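Local coordinates for protein uncharacterized oxidoreductase yvaA (Bacillus subtilis subsp. subtilis, PDB 3GDO) that catalyses the reversible, strictly NADPH-dependent reduction of scyllo-inosose to scyllo-inositol, at residues Asp4-Ile10 and Glu30-Ile36; Leu118-His123 and Leu319-Ala323; Met192-Thr197 and Thr345-Glu349; Val196-Val200 and Ala335-Ser340. All coordinates share one frame; numbering follows the deposited sequence.

Interaction 1 (Asp4-Ile10 and Glu30-Ile36); sequences DTIKVGI and EYQISKI
Ile6 and Val8 on one strand, Tyr31 and Gln32 on the next, define a parallel pairing whose short axes diverge by 40°. Backbone bonds alternate in direction: Ile6 N reaches Glu30 O at 2.8 Å, Gln32 N returns to Ile6 O, and Val8 N continues to Gln32 O. Val8 O then accepts twice, from Ser34 N at 2.8 Å and from Lys35 N at 3.3 Å, with both donors in its carbonyl plane. This double grip marks a beta bulge that shifts the register by one residue, after which Ile10 N binds Lys35 O. Gly9 CA lies 3.2 Å from the same Lys35 O in a CA-H...O contact.

The strands are the two arms of a beta-alpha-beta unit with helix 15-26 between them, the start of the NADP-binding Rossmann fold; Ile10 also touches the probable glycine-rich turn.

Apolar contacts fill one sheet face. Val8 CG2 meets the edge of the Tyr31 ring at CD1, 3.5 Å away, while Ile6 runs beside the ring with CB 3.9 Å from CD1. Farther along, Ile10 CD1 meets Ile33 CG2 at 4.0 Å. Tyr31 OH bonds to Tyr306 O.

On the side of Lys7 and Gln32, bends at chi2 (-45°) and chi4 (-85°) bring Lys7 NZ into hydrogen bonds with both Thr5 O and Thr5 OG1. Thr5, just before the strand, lies beside Gln32, OG1 3.7 Å from Gln32 CB.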
# COMPACT_ATOMS: atom_id res chain seq x y z
N ASP B 4 49.58 0.30 -6.60
CA ASP B 4 48.55 0.83 -5.71
C ASP B 4 47.26 -0.02 -5.57
O ASP B 4 46.33 0.41 -4.88
CB ASP B 4 48.24 2.29 -6.06
CG ASP B 4 49.46 3.20 -5.88
OD1 ASP B 4 50.41 2.76 -5.20
OD2 ASP B 4 49.47 4.33 -6.44
N THR B 5 47.22 -1.21 -6.17
CA THR B 5 46.02 -2.04 -6.03
C THR B 5 45.72 -2.30 -4.56
O THR B 5 46.63 -2.50 -3.74
CB THR B 5 46.10 -3.40 -6.79
OG1 THR B 5 47.27 -4.12 -6.38
CG2 THR B 5 46.12 -3.18 -8.27
N ILE B 6 44.44 -2.27 -4.23
CA ILE B 6 44.01 -2.57 -2.88
C ILE B 6 43.96 -4.09 -2.77
O ILE B 6 43.30 -4.75 -3.59
CB ILE B 6 42.63 -1.90 -2.60
CG1 ILE B 6 42.77 -0.37 -2.70
CG2 ILE B 6 42.09 -2.32 -1.24
CD1 ILE B 6 41.50 0.40 -2.54
N LYS B 7 44.67 -4.62 -1.78
CA LYS B 7 44.80 -6.06 -1.58
C LYS B 7 43.61 -6.53 -0.78
O LYS B 7 43.44 -6.14 0.37
CB LYS B 7 46.11 -6.44 -0.83
CG LYS B 7 47.43 -5.95 -1.46
CD LYS B 7 47.45 -6.20 -2.97
CE LYS B 7 48.81 -5.79 -3.57
NZ LYS B 7 48.84 -4.34 -3.89
N VAL B 8 42.83 -7.41 -1.37
CA VAL B 8 41.56 -7.84 -0.76
C VAL B 8 41.64 -9.27 -0.27
O VAL B 8 42.19 -10.13 -0.94
CB VAL B 8 40.42 -7.71 -1.80
CG1 VAL B 8 39.06 -8.17 -1.21
CG2 VAL B 8 40.38 -6.27 -2.34
N GLY B 9 41.07 -9.51 0.91
CA GLY B 9 40.75 -10.85 1.39
C GLY B 9 39.22 -11.02 1.47
O GLY B 9 38.52 -10.18 2.07
N ILE B 10 38.70 -12.08 0.84
CA ILE B 10 37.25 -12.38 0.89
C ILE B 10 36.92 -13.51 1.85
O ILE B 10 37.43 -14.63 1.72
CB ILE B 10 36.66 -12.70 -0.49
CG1 ILE B 10 36.99 -11.59 -1.47
CG2 ILE B 10 35.11 -12.93 -0.39
CD1 ILE B 10 36.67 -11.93 -2.93
N GLU B 30 41.49 -1.04 -9.60
CA GLU B 30 41.80 -0.56 -8.27
C GLU B 30 42.03 -1.68 -7.24
O GLU B 30 42.49 -1.43 -6.12
CB GLU B 30 40.65 0.31 -7.73
CG GLU B 30 40.37 1.58 -8.50
CD GLU B 30 39.23 1.42 -9.48
OE1 GLU B 30 39.29 0.50 -10.34
OE2 GLU B 30 38.27 2.22 -9.39
N TYR B 31 41.65 -2.92 -7.59
CA TYR B 31 41.62 -4.02 -6.61
C TYR B 31 42.44 -5.23 -7.03
O TYR B 31 42.57 -5.52 -8.21
CB TYR B 31 40.18 -4.51 -6.36
CG TYR B 31 39.34 -3.51 -5.58
CD1 TYR B 31 39.44 -3.43 -4.20
CD2 TYR B 31 38.51 -2.61 -6.25
CE1 TYR B 31 38.69 -2.52 -3.49
CE2 TYR B 31 37.76 -1.69 -5.56
CZ TYR B 31 37.84 -1.65 -4.16
OH TYR B 31 37.11 -0.72 -3.43
N GLN B 32 42.98 -5.92 -6.03
CA GLN B 32 43.59 -7.21 -6.24
C GLN B 32 43.00 -8.17 -5.23
O GLN B 32 43.11 -7.97 -4.01
CB GLN B 32 45.13 -7.14 -6.05
CG GLN B 32 45.85 -8.45 -6.38
CD GLN B 32 45.46 -8.96 -7.76
OE1 GLN B 32 45.75 -8.32 -8.78
NE2 GLN B 32 44.78 -10.10 -7.80
N ILE B 33 42.36 -9.23 -5.73
CA ILE B 33 41.87 -10.27 -4.84
C ILE B 33 43.05 -11.15 -4.49
O ILE B 33 43.54 -11.85 -5.36
CB ILE B 33 40.74 -11.12 -5.47
CG1 ILE B 33 39.48 -10.26 -5.72
CG2 ILE B 33 40.34 -12.21 -4.51
CD1 ILE B 33 39.38 -9.70 -7.14
N SER B 34 43.51 -11.12 -3.24
CA SER B 34 44.71 -11.87 -2.84
C SER B 34 44.39 -13.18 -2.16
O SER B 34 44.99 -14.22 -2.46
CB SER B 34 45.61 -11.04 -1.90
OG SER B 34 46.11 -9.92 -2.61
N LYS B 35 43.46 -13.14 -1.21
CA LYS B 35 43.12 -14.33 -0.45
C LYS B 35 41.59 -14.50 -0.32
O LYS B 35 40.83 -13.52 -0.29
CB LYS B 35 43.75 -14.27 0.92
CG LYS B 35 45.30 -14.33 0.88
CD LYS B 35 45.86 -14.50 2.28
CE LYS B 35 47.37 -14.79 2.19
NZ LYS B 35 47.91 -14.73 3.58
N ILE B 36 41.17 -15.77 -0.25
CA ILE B 36 39.75 -16.11 -0.03
C ILE B 36 39.71 -17.26 0.97
O ILE B 36 40.36 -18.28 0.75
CB ILE B 36 39.04 -16.50 -1.32
CG1 ILE B 36 39.23 -15.44 -2.39
CG2 ILE B 36 37.54 -16.84 -1.05
CD1 ILE B 36 38.66 -15.80 -3.75

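Interaction 2 (Leu118-His123 and Leu319-Ala323); sequences LLSVYH and LPVTA
Ser120 and Val321 form the polar centre of this contact between the last strand of the Rossmann sheet and the loop leading into helix 323-342. With OG turned opposite the backbone N (chi1 -171°), the serine hydroxyl donates to Val321 O over 2.7 Å. It approaches at a C=O...O angle of 138°, tilted 25° from the carbonyl plane. Tyr305 OH holds the same OG from helix 303-315. An alanine in place of Ser120 would remove that hydroxyl, and Val321 O and Tyr305 OH would probably both lose their shared partner.

Val321 faces the strand with its whole branched end: CB lies 3.4 Å from Val121 O, and the two methyls straddle that carbonyl region. CG2 reaches His123 CB at 4.2 Å, while CG1 sits at the edge of the imidazole ring, near its plane.

Leucines close the other end. Leu319 crosses Leu118, CD1 to CD2 at 4.1 Å, and that same CD1 comes within 3.5 Å of Leu119 O. Beyond it, Leu119 CD2 touches Ala323 CB at 4.0 Å.

A water completes the bonding, donating to Leu119 O at 2.8 Å and accepting from Ala323 N at 2.9 Å. Ala323 opens the helix behind the N-cap Thr322, whose own N is bonded to Glu325 OE1.

The contact thus joins the Rossmann sheet to the C-terminal part of the chain without sheet pairing: one hydroxyl and one water satisfy two main-chain carbonyls, and since Ser120 and Val321 are buried, their bond is probably kept from bulk solvent.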
# COMPACT_ATOMS: atom_id res chain seq x y z
N LEU B 118 38.20 1.85 8.31
CA LEU B 118 36.93 2.08 7.63
C LEU B 118 36.00 0.87 7.75
O LEU B 118 36.38 -0.26 7.42
CB LEU B 118 37.19 2.40 6.16
CG LEU B 118 38.02 3.67 6.00
CD1 LEU B 118 38.41 3.86 4.54
CD2 LEU B 118 37.25 4.92 6.56
N LEU B 119 34.78 1.12 8.22
CA LEU B 119 33.75 0.09 8.34
C LEU B 119 32.53 0.50 7.51
O LEU B 119 31.94 1.59 7.71
CB LEU B 119 33.36 -0.12 9.80
CG LEU B 119 32.28 -1.18 10.06
CD1 LEU B 119 32.71 -2.56 9.55
CD2 LEU B 119 31.89 -1.22 11.51
N SER B 120 32.19 -0.34 6.53
CA SER B 120 31.06 -0.07 5.65
C SER B 120 30.13 -1.32 5.59
O SER B 120 30.49 -2.42 6.09
CB SER B 120 31.58 0.31 4.27
OG SER B 120 30.54 0.80 3.41
N VAL B 121 28.93 -1.11 5.04
CA VAL B 121 27.90 -2.17 4.95
C VAL B 121 27.45 -2.17 3.50
O VAL B 121 27.24 -1.12 2.95
CB VAL B 121 26.72 -1.90 5.90
CG1 VAL B 121 25.59 -2.99 5.74
CG2 VAL B 121 27.20 -1.88 7.34
N TYR B 122 27.36 -3.33 2.88
CA TYR B 122 27.06 -3.40 1.45
C TYR B 122 25.53 -3.18 1.18
O TYR B 122 24.81 -4.16 0.89
CB TYR B 122 27.58 -4.74 0.88
CG TYR B 122 27.60 -4.86 -0.64
CD1 TYR B 122 28.30 -3.95 -1.40
CD2 TYR B 122 26.88 -5.89 -1.31
CE1 TYR B 122 28.33 -4.05 -2.80
CE2 TYR B 122 26.89 -6.01 -2.73
CZ TYR B 122 27.63 -5.07 -3.45
OH TYR B 122 27.67 -5.07 -4.83
N HIS B 123 25.06 -1.93 1.30
CA HIS B 123 23.69 -1.55 0.92
C HIS B 123 23.69 -1.10 -0.52
O HIS B 123 23.54 0.09 -0.84
CB HIS B 123 23.09 -0.48 1.85
CG HIS B 123 22.51 -1.06 3.11
ND1 HIS B 123 21.37 -1.83 3.12
CD2 HIS B 123 22.94 -1.01 4.40
CE1 HIS B 123 21.09 -2.20 4.36
NE2 HIS B 123 22.04 -1.72 5.16
N LEU B 319 32.77 7.66 3.00
CA LEU B 319 32.36 6.28 2.60
C LEU B 319 31.03 6.27 1.86
O LEU B 319 30.12 7.04 2.22
CB LEU B 319 32.24 5.39 3.84
CG LEU B 319 33.55 4.79 4.38
CD1 LEU B 319 33.33 4.15 5.72
CD2 LEU B 319 34.24 3.79 3.37
N PRO B 320 30.87 5.35 0.87
CA PRO B 320 29.59 5.25 0.14
C PRO B 320 28.39 4.85 1.02
O PRO B 320 27.26 5.33 0.78
CB PRO B 320 29.87 4.15 -0.89
CG PRO B 320 30.95 3.31 -0.27
CD PRO B 320 31.83 4.31 0.44
N VAL B 321 28.63 4.01 2.02
CA VAL B 321 27.63 3.69 3.04
C VAL B 321 28.43 3.69 4.33
O VAL B 321 29.50 3.10 4.36
CB VAL B 321 27.00 2.27 2.83
CG1 VAL B 321 25.98 1.99 3.90
CG2 VAL B 321 26.37 2.08 1.37
N THR B 322 27.91 4.26 5.42
CA THR B 322 28.67 4.36 6.66
C THR B 322 28.10 3.39 7.69
O THR B 322 26.99 2.94 7.56
CB THR B 322 28.57 5.80 7.29
OG1 THR B 322 27.22 6.06 7.66
CG2 THR B 322 29.06 6.91 6.30
N ALA B 323 28.86 3.13 8.75
CA ALA B 323 28.44 2.23 9.79
C ALA B 323 27.18 2.74 10.47
O ALA B 323 26.28 1.93 10.75
CB ALA B 323 29.56 1.99 10.83
O HOH W 1 31.60 4.03 8.94

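Interaction 3 (Met192-Thr197 and Thr345-Glu349); sequences MPKAVT and TIMLE
An antiparallel edge pairing in the large mixed sheet of the C-terminal domain joins Val196 to Ile346, the touching parts running 162° apart. Val196 and Ile346 form a hydrogen-bonded pair: Val196 N donates to Ile346 O at 2.9 Å, and Ile346 N returns to Val196 O, also at 2.9 Å. Ala195 and Met347 are the adjoining non-hydrogen-bonded pair. The last bond is less regular, because Leu348 N reaches Lys194 O at 3.0 Å from 43° above the carbonyl plane, where the chain is leaving the strand.

Side chains divide between the two faces. On the Ala195 face, the CB of that residue touches Thr345 CG2 at 3.7 Å and, on Met347, CG at 3.9 Å. On the Val196 face Leu348 does the packing: its CG stands opposite the carbonyl carbon (chi1 -51°), which lifts CD1 to 4.2 Å from Val196 CG2. The same methyl meets Met192 CE at 4.0 Å, the two chains crossing at about a right angle. Met192 and Pro193 continue onto Ile332 of helix 323-342, which backs this face.

At the far end the hydroxyls of Thr197 and Thr345 share a short hydrogen bond, OG1 to OG1 2.5 Å, in which either may donate. Thr197 packs on Thr197 of the second subunit, and the Thr345 backbone is hydrogen-bonded to that subunit.

A C-terminal strand added to the rim of a broad open sheet that also meets a partner subunit fits the Gfo/Idh/MocA family, whose C-terminal domains commonly associate through this sheet.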
# COMPACT_ATOMS: atom_id res chain seq x y z
N MET B 192 15.98 10.05 9.35
CA MET B 192 15.26 9.22 10.29
C MET B 192 13.84 9.75 10.47
O MET B 192 13.64 10.97 10.52
CB MET B 192 15.98 9.17 11.65
CG MET B 192 17.23 8.21 11.71
SD MET B 192 16.89 6.45 11.37
CE MET B 192 16.58 5.86 12.99
N PRO B 193 12.86 8.82 10.61
CA PRO B 193 11.48 9.20 10.88
C PRO B 193 11.27 9.50 12.37
O PRO B 193 12.16 9.28 13.17
CB PRO B 193 10.69 7.93 10.50
CG PRO B 193 11.63 6.81 10.83
CD PRO B 193 13.02 7.35 10.49
N LYS B 194 10.10 9.97 12.75
CA LYS B 194 9.91 10.16 14.17
C LYS B 194 9.21 9.00 14.85
O LYS B 194 9.20 8.93 16.07
CB LYS B 194 9.24 11.48 14.49
CG LYS B 194 8.04 11.86 13.70
CD LYS B 194 7.76 13.33 14.03
CE LYS B 194 6.66 13.95 13.18
NZ LYS B 194 5.31 13.51 13.65
N ALA B 195 8.66 8.07 14.06
CA ALA B 195 8.02 6.92 14.64
C ALA B 195 7.90 5.81 13.61
O ALA B 195 8.05 6.07 12.40
CB ALA B 195 6.67 7.29 15.25
N VAL B 196 7.68 4.59 14.09
CA VAL B 196 7.51 3.42 13.22
C VAL B 196 6.29 2.69 13.74
O VAL B 196 6.15 2.47 14.95
CB VAL B 196 8.74 2.47 13.30
CG1 VAL B 196 8.54 1.17 12.48
CG2 VAL B 196 10.02 3.18 12.87
N THR B 197 5.38 2.33 12.83
CA THR B 197 4.23 1.49 13.19
C THR B 197 4.30 0.26 12.27
O THR B 197 4.47 0.40 11.05
CB THR B 197 2.91 2.29 13.06
OG1 THR B 197 2.99 3.49 13.84
CG2 THR B 197 1.67 1.45 13.53
N THR B 345 2.44 2.17 18.17
CA THR B 345 3.46 2.94 17.48
C THR B 345 4.69 3.10 18.39
O THR B 345 4.54 3.35 19.59
CB THR B 345 2.88 4.26 17.04
OG1 THR B 345 1.85 3.96 16.07
CG2 THR B 345 3.93 5.16 16.43
N ILE B 346 5.88 2.85 17.85
CA ILE B 346 7.14 3.04 18.59
C ILE B 346 7.77 4.33 18.13
O ILE B 346 8.18 4.45 16.96
CB ILE B 346 8.13 1.87 18.39
CG1 ILE B 346 7.51 0.56 18.86
CG2 ILE B 346 9.46 2.07 19.19
CD1 ILE B 346 6.91 0.60 20.23
N MET B 347 7.83 5.31 19.03
CA MET B 347 8.46 6.60 18.73
C MET B 347 9.99 6.52 18.90
O MET B 347 10.48 5.71 19.67
CB MET B 347 7.84 7.71 19.59
CG MET B 347 7.43 8.93 18.76
SD MET B 347 5.80 9.62 19.18
CE MET B 347 5.62 10.80 17.83
N LEU B 348 10.74 7.36 18.17
CA LEU B 348 12.22 7.30 18.16
C LEU B 348 12.89 8.63 18.46
O LEU B 348 12.64 9.61 17.76
CB LEU B 348 12.73 6.86 16.79
CG LEU B 348 12.22 5.62 16.08
CD1 LEU B 348 12.97 5.50 14.78
CD2 LEU B 348 12.42 4.39 16.95
N GLU B 349 13.78 8.67 19.45
CA GLU B 349 14.46 9.95 19.81
C GLU B 349 15.73 10.18 18.99
O GLU B 349 15.76 9.95 17.77
CB GLU B 349 14.76 10.03 21.31

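Interaction 4 (Val196-Val200 and Ala335-Ser340); sequences VTANV and AAMESS
Ser339 and Ser340, neighbours on helix 323-342, supply the hydrogen bonds to strand 196-200. Ser339 OG stands opposite its backbone N (chi1 171°) and accepts from Ala198 N at 2.7 Å, with an N-H...O angle of 146°. One residue on, Ser340 OG accepts from Val200 N at 2.8 Å. Both amides belong to the edge of the strand away from strand 212-219, just beyond the part paired with strand 346-347, so the serines take over where that strand no longer reaches. Ser339 OG also bonds to Arg344 O. With a valine instead of Ser339, Ala198 N would probably lose its acceptor and Arg344 O its hydroxyl partner.

A water adds a bridge at the end of the contact. It donates to Asn199 OD1 at 2.8 Å and to Ser340 O at 3.1 Å. Ser340 CA makes a CA-H...O contact with Ala198 O at 3.3 Å, a sign of how near the backbones run.

Apolar contact centres on Ala336. Its CB lies 3.6 Å from Ala198 CB and 4.1 Å from Val196 CG1, with Val200 CG2 slightly farther off. Ala335 CB touches the other Val196 methyl, CG2. Small residues on both sides allow a segment-axis approach of 6.1 Å, the helix crossing the strand at 72°. Leu175 of helix 174-190 covers Val200 and Ala336 together.

Such close alanine and serine packing of a helix across the penultimate strand of the sheet belongs to the alpha/beta layering of the C-terminal domain, in which helices cover one face of the open sheet.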
# COMPACT_ATOMS: atom_id res chain seq x y z
N VAL B 196 7.68 4.59 14.09
CA VAL B 196 7.51 3.42 13.22
C VAL B 196 6.29 2.69 13.74
O VAL B 196 6.15 2.47 14.95
CB VAL B 196 8.74 2.47 13.30
CG1 VAL B 196 8.54 1.17 12.48
CG2 VAL B 196 10.02 3.18 12.87
N THR B 197 5.38 2.33 12.83
CA THR B 197 4.23 1.49 13.19
C THR B 197 4.30 0.26 12.27
O THR B 197 4.47 0.40 11.05
CB THR B 197 2.91 2.29 13.06
OG1 THR B 197 2.99 3.49 13.84
CG2 THR B 197 1.67 1.45 13.53
N ALA B 198 4.19 -0.94 12.81
CA ALA B 198 4.47 -2.10 11.94
C ALA B 198 3.69 -3.34 12.32
O ALA B 198 3.33 -3.54 13.48
CB ALA B 198 5.98 -2.40 11.95
N ASN B 199 3.47 -4.18 11.31
CA ASN B 199 3.01 -5.54 11.51
C ASN B 199 4.04 -6.45 10.85
O ASN B 199 4.38 -6.30 9.66
CB ASN B 199 1.59 -5.73 10.94
CG ASN B 199 1.02 -7.12 11.20
OD1 ASN B 199 1.23 -7.70 12.28
ND2 ASN B 199 0.33 -7.69 10.20
N VAL B 200 4.57 -7.39 11.63
CA VAL B 200 5.61 -8.26 11.12
C VAL B 200 5.16 -9.68 11.52
O VAL B 200 4.91 -9.94 12.71
CB VAL B 200 7.02 -7.83 11.70
CG1 VAL B 200 8.12 -8.73 11.26
CG2 VAL B 200 7.36 -6.37 11.27
N ALA B 335 12.59 -1.50 15.92
CA ALA B 335 11.39 -0.74 16.30
C ALA B 335 10.11 -1.29 15.63
O ALA B 335 9.05 -1.33 16.24
CB ALA B 335 11.56 0.76 15.97
N ALA B 336 10.24 -1.70 14.38
CA ALA B 336 9.15 -2.43 13.68
C ALA B 336 8.75 -3.69 14.42
O ALA B 336 7.56 -3.97 14.57
CB ALA B 336 9.58 -2.80 12.25
N MET B 337 9.74 -4.46 14.87
CA MET B 337 9.48 -5.74 15.55
C MET B 337 8.78 -5.47 16.86
O MET B 337 7.81 -6.15 17.24
CB MET B 337 10.77 -6.54 15.73
CG MET B 337 11.46 -6.90 14.38
SD MET B 337 13.09 -7.75 14.46
CE MET B 337 12.63 -9.24 15.30
N GLU B 338 9.26 -4.43 17.53
CA GLU B 338 8.71 -3.98 18.80
C GLU B 338 7.29 -3.39 18.62
O GLU B 338 6.36 -3.70 19.41
CB GLU B 338 9.69 -2.97 19.44
CG GLU B 338 9.36 -2.55 20.85
CD GLU B 338 9.56 -3.66 21.87
OE1 GLU B 338 10.22 -4.68 21.54
OE2 GLU B 338 9.07 -3.50 23.01
N SER B 339 7.10 -2.61 17.56
CA SER B 339 5.76 -2.10 17.22
C SER B 339 4.77 -3.26 17.04
O SER B 339 3.67 -3.26 17.62
CB SER B 339 5.81 -1.23 15.95
OG SER B 339 4.47 -0.91 15.52
N SER B 340 5.20 -4.27 16.29
CA SER B 340 4.39 -5.44 15.99
C SER B 340 4.07 -6.23 17.24
O SER B 340 2.93 -6.58 17.50
CB SER B 340 5.13 -6.33 14.98
OG SER B 340 4.23 -7.26 14.45
O HOH W 2 1.15 -7.06 15.05

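Overall arrangement
The contacts trace the two-domain build of the protein. Interactions 1 and 2 reach the same parallel Rossmann sheet, their centres about 18 Å apart. Interactions 3 and 4 sit in the C-terminal domain with centres about 10 Å apart. They share Val196 and Thr197 and touch directly, Ile346 CG1 lying 3.5 Å from Ser339 N. Interaction 2 ties the Rossmann sheet to the C-terminal part of the chain, because strand 119-122 meets the loop 319-323 across it; that loop leads into helix 323-342, used by interaction 4. Interaction 1, beside the probable glycine-rich cofactor turn, lies about 41 Å from interaction 3, centre to centre; interactions 3 and 4 both touch the second subunit.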